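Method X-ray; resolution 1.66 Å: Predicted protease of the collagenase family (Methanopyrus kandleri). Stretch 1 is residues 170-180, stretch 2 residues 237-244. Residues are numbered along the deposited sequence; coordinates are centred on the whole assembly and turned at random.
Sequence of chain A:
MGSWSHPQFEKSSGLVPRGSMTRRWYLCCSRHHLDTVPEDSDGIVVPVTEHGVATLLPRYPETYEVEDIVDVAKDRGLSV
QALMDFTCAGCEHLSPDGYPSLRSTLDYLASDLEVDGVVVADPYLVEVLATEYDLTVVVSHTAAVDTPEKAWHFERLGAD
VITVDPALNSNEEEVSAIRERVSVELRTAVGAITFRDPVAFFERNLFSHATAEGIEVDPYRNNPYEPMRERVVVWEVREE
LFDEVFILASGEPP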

# COMPACT_ATOMS: atom_id res chain seq x y z
N SER A 170 6.09 -13.68 16.38
CA SER A 170 6.52 -14.14 17.70
C SER A 170 5.89 -13.32 18.81
O SER A 170 6.38 -13.36 19.95
CB SER A 170 8.05 -14.09 17.84
OG SER A 170 8.70 -15.03 17.00
N ASN A 171 4.81 -12.61 18.53
CA ASN A 171 4.27 -11.62 19.45
C ASN A 171 3.00 -12.19 20.09
O ASN A 171 1.91 -12.05 19.55
CB ASN A 171 4.01 -10.30 18.73
CG ASN A 171 3.78 -9.15 19.70
OD1 ASN A 171 3.21 -9.35 20.77
ND2 ASN A 171 4.21 -7.96 19.34
N GLU A 172 3.16 -12.80 21.27
CA GLU A 172 2.01 -13.46 21.89
C GLU A 172 0.92 -12.45 22.24
O GLU A 172 -0.27 -12.71 22.02
CB GLU A 172 2.44 -14.22 23.14
CG GLU A 172 1.31 -15.02 23.80
CD GLU A 172 0.61 -14.27 24.94
OE1 GLU A 172 1.29 -13.74 25.84
OE2 GLU A 172 -0.65 -14.23 24.93
N GLU A 173 1.31 -11.30 22.79
CA GLU A 173 0.34 -10.30 23.23
C GLU A 173 -0.51 -9.81 22.06
O GLU A 173 -1.74 -9.71 22.17
CB GLU A 173 1.08 -9.13 23.87
CG GLU A 173 0.23 -8.07 24.53
CD GLU A 173 1.04 -6.83 24.89
OE1 GLU A 173 1.19 -5.94 24.02
OE2 GLU A 173 1.55 -6.76 26.03
N GLU A 174 0.13 -9.49 20.94
CA GLU A 174 -0.61 -8.92 19.83
C GLU A 174 -1.42 -9.98 19.09
O GLU A 174 -2.55 -9.71 18.65
CB GLU A 174 0.35 -8.17 18.91
CG GLU A 174 0.89 -6.91 19.60
CD GLU A 174 1.84 -6.06 18.75
OE1 GLU A 174 1.83 -6.18 17.51
OE2 GLU A 174 2.59 -5.27 19.35
N VAL A 175 -0.89 -11.19 18.96
CA VAL A 175 -1.70 -12.24 18.36
C VAL A 175 -2.90 -12.54 19.25
O VAL A 175 -4.01 -12.77 18.75
CB VAL A 175 -0.85 -13.50 18.08
CG1 VAL A 175 -1.73 -14.68 17.69
CG2 VAL A 175 0.16 -13.19 16.98
N SER A 176 -2.70 -12.52 20.57
CA SER A 176 -3.80 -12.77 21.50
C SER A 176 -4.88 -11.72 21.38
O SER A 176 -6.07 -12.04 21.47
CB SER A 176 -3.29 -12.81 22.93
OG SER A 176 -2.86 -14.11 23.23
N ALA A 177 -4.48 -10.46 21.24
CA ALA A 177 -5.46 -9.39 21.06
C ALA A 177 -6.30 -9.62 19.81
O ALA A 177 -7.50 -9.34 19.81
CB ALA A 177 -4.74 -8.04 20.99
N ILE A 178 -5.68 -10.11 18.74
CA ILE A 178 -6.43 -10.42 17.52
C ILE A 178 -7.40 -11.57 17.78
O ILE A 178 -8.58 -11.50 17.41
CB ILE A 178 -5.48 -10.71 16.35
CG1 ILE A 178 -4.80 -9.41 15.88
CG2 ILE A 178 -6.25 -11.32 15.18
CD1 ILE A 178 -3.58 -9.59 14.97
N ARG A 179 -6.93 -12.64 18.43
CA ARG A 179 -7.80 -13.78 18.74
C ARG A 179 -8.99 -13.38 19.58
O ARG A 179 -10.08 -13.96 19.44
CB ARG A 179 -7.02 -14.85 19.48
CG ARG A 179 -6.11 -15.63 18.64
CD ARG A 179 -6.43 -17.09 18.73
NE ARG A 179 -5.38 -17.85 18.08
CZ ARG A 179 -5.52 -18.53 16.95
NH1 ARG A 179 -6.70 -18.59 16.33
NH2 ARG A 179 -4.48 -19.16 16.45
N GLU A 180 -8.80 -12.44 20.52
CA GLU A 180 -9.92 -12.00 21.35
C GLU A 180 -11.02 -11.37 20.50
O GLU A 180 -12.19 -11.40 20.87
CB GLU A 180 -9.44 -11.01 22.41
CG GLU A 180 -8.59 -11.62 23.53
CD GLU A 180 -7.84 -10.55 24.34
OE1 GLU A 180 -8.20 -9.36 24.21
OE2 GLU A 180 -6.89 -10.89 25.11
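Stretch 2, residues 237-244: VREELFDE

How does stretch 2 lie on stretch 1? It runs beside the start of the helix 172-180 as a short irregular segment, extended at V237 and R238, turned through a 3-10 segment at 239-241, and extended again at F242. The two stretches advance in the same sense: S170 pairs with R238 (CA to CA 5.0 Å), E172 with L241 (CA to CA 6.8 Å), and R179, further along, reaches D243. N171 caps the helix, its OD1 accepting from E174 N at 3.1 Å.

What fills the middle of the contact? L241 points toward the helix in an m, t conformation, which lays CD1 3.9 Å from E172 CA and CD2 3.9 Å from E172 CG. V175, chi1 t, also points toward stretch 2; its CG1 lies 4.1 Å from L241 CB, its CG2 3.8 Å from F242 CZ. The CA-to-CB bond of F242 points away, yet chi1 m brings the end of the ring back to V175.

Why does R179 reach across? With chi1 m, chi2 off-well at -123° and chi3 t, its guanidinium meets the end of the 3-10 segment and the residues just after it, where the acceptors lie near its plane. R179 NH1 donates to D243 OD2 at 2.7 Å in a salt bridge, R179 NH2 donates to L241 O at 3.0 Å, and a weak bond, also part of the salt bridge, joins R179 NH2 to D243 OD2 at 2.9 Å. A water accepts from R179 NE (2.5 Å) and donates to L241 O (2.7 Å).

What holds R238 in place at the other end? With chi3 p, R238 NE forms a salt bridge to E240 OE2 at 2.9 Å, in stretch 2. The side chain also passes close to stretch 1, with R238 CD 3.7 Å from S170 O and R238 NH1 3.5 Å from E172 CB. The end of E172 leads away, and its OE2 accepts from S176 OG at 2.8 Å.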

# COMPACT_ATOMS: atom_id res chain seq x y z
N VAL A 237 9.45 -17.63 14.32
CA VAL A 237 8.02 -17.75 14.50
C VAL A 237 7.74 -18.55 15.76
O VAL A 237 8.54 -19.39 16.16
CB VAL A 237 7.37 -18.41 13.26
CG1 VAL A 237 7.98 -19.77 13.03
CG2 VAL A 237 5.85 -18.48 13.43
N ARG A 238 6.60 -18.29 16.36
CA ARG A 238 6.08 -19.08 17.47
C ARG A 238 4.84 -19.80 16.96
O ARG A 238 3.73 -19.25 16.96
CB ARG A 238 5.80 -18.18 18.66
CG ARG A 238 7.09 -17.81 19.40
CD ARG A 238 6.82 -16.95 20.60
NE ARG A 238 6.02 -17.68 21.57
CZ ARG A 238 5.45 -17.14 22.64
NH1 ARG A 238 5.59 -15.83 22.87
NH2 ARG A 238 4.74 -17.89 23.47
N GLU A 239 5.03 -21.03 16.49
CA GLU A 239 3.96 -21.71 15.76
C GLU A 239 2.77 -21.99 16.65
O GLU A 239 1.64 -22.06 16.16
CB GLU A 239 4.45 -23.02 15.16
CG GLU A 239 5.44 -22.86 14.04
CD GLU A 239 5.70 -24.15 13.32
OE1 GLU A 239 5.08 -25.18 13.70
OE2 GLU A 239 6.50 -24.14 12.37
N GLU A 240 3.00 -22.16 17.95
CA GLU A 240 1.92 -22.46 18.88
C GLU A 240 0.88 -21.34 18.93
O GLU A 240 -0.22 -21.57 19.44
CB GLU A 240 2.49 -22.74 20.28
CG GLU A 240 3.07 -21.53 21.04
CD GLU A 240 4.52 -21.21 20.68
OE1 GLU A 240 5.05 -21.74 19.68
OE2 GLU A 240 5.14 -20.40 21.40
N LEU A 241 1.21 -20.14 18.42
CA LEU A 241 0.25 -19.05 18.41
C LEU A 241 -0.72 -19.13 17.25
O LEU A 241 -1.69 -18.37 17.22
CB LEU A 241 0.96 -17.69 18.32
CG LEU A 241 2.08 -17.39 19.34
CD1 LEU A 241 2.72 -16.01 19.09
CD2 LEU A 241 1.50 -17.47 20.72
N PHE A 242 -0.48 -20.02 16.30
CA PHE A 242 -1.20 -19.97 15.03
C PHE A 242 -1.87 -21.29 14.73
O PHE A 242 -1.46 -22.35 15.21
CB PHE A 242 -0.24 -19.58 13.91
CG PHE A 242 0.33 -18.21 14.07
CD1 PHE A 242 -0.38 -17.09 13.67
CD2 PHE A 242 1.58 -18.03 14.66
CE1 PHE A 242 0.16 -15.82 13.82
CE2 PHE A 242 2.11 -16.77 14.83
CZ PHE A 242 1.40 -15.66 14.41
N ASP A 243 -2.92 -21.22 13.92
CA ASP A 243 -3.62 -22.40 13.45
C ASP A 243 -2.99 -23.00 12.21
O ASP A 243 -3.15 -24.20 11.97
CB ASP A 243 -5.07 -22.03 13.14
CG ASP A 243 -5.77 -21.40 14.32
OD1 ASP A 243 -5.95 -22.10 15.34
OD2 ASP A 243 -6.12 -20.22 14.24
N GLU A 244 -2.28 -22.17 11.43
CA GLU A 244 -1.71 -22.56 10.14
C GLU A 244 -0.36 -21.91 10.00
O GLU A 244 -0.19 -20.75 10.39
CB GLU A 244 -2.58 -22.11 8.97
CG GLU A 244 -3.96 -22.70 9.01
CD GLU A 244 -4.86 -22.28 7.86
OE1 GLU A 244 -4.38 -21.64 6.88
OE2 GLU A 244 -6.07 -22.60 7.94
O HOH W 1 -3.25 -17.53 19.31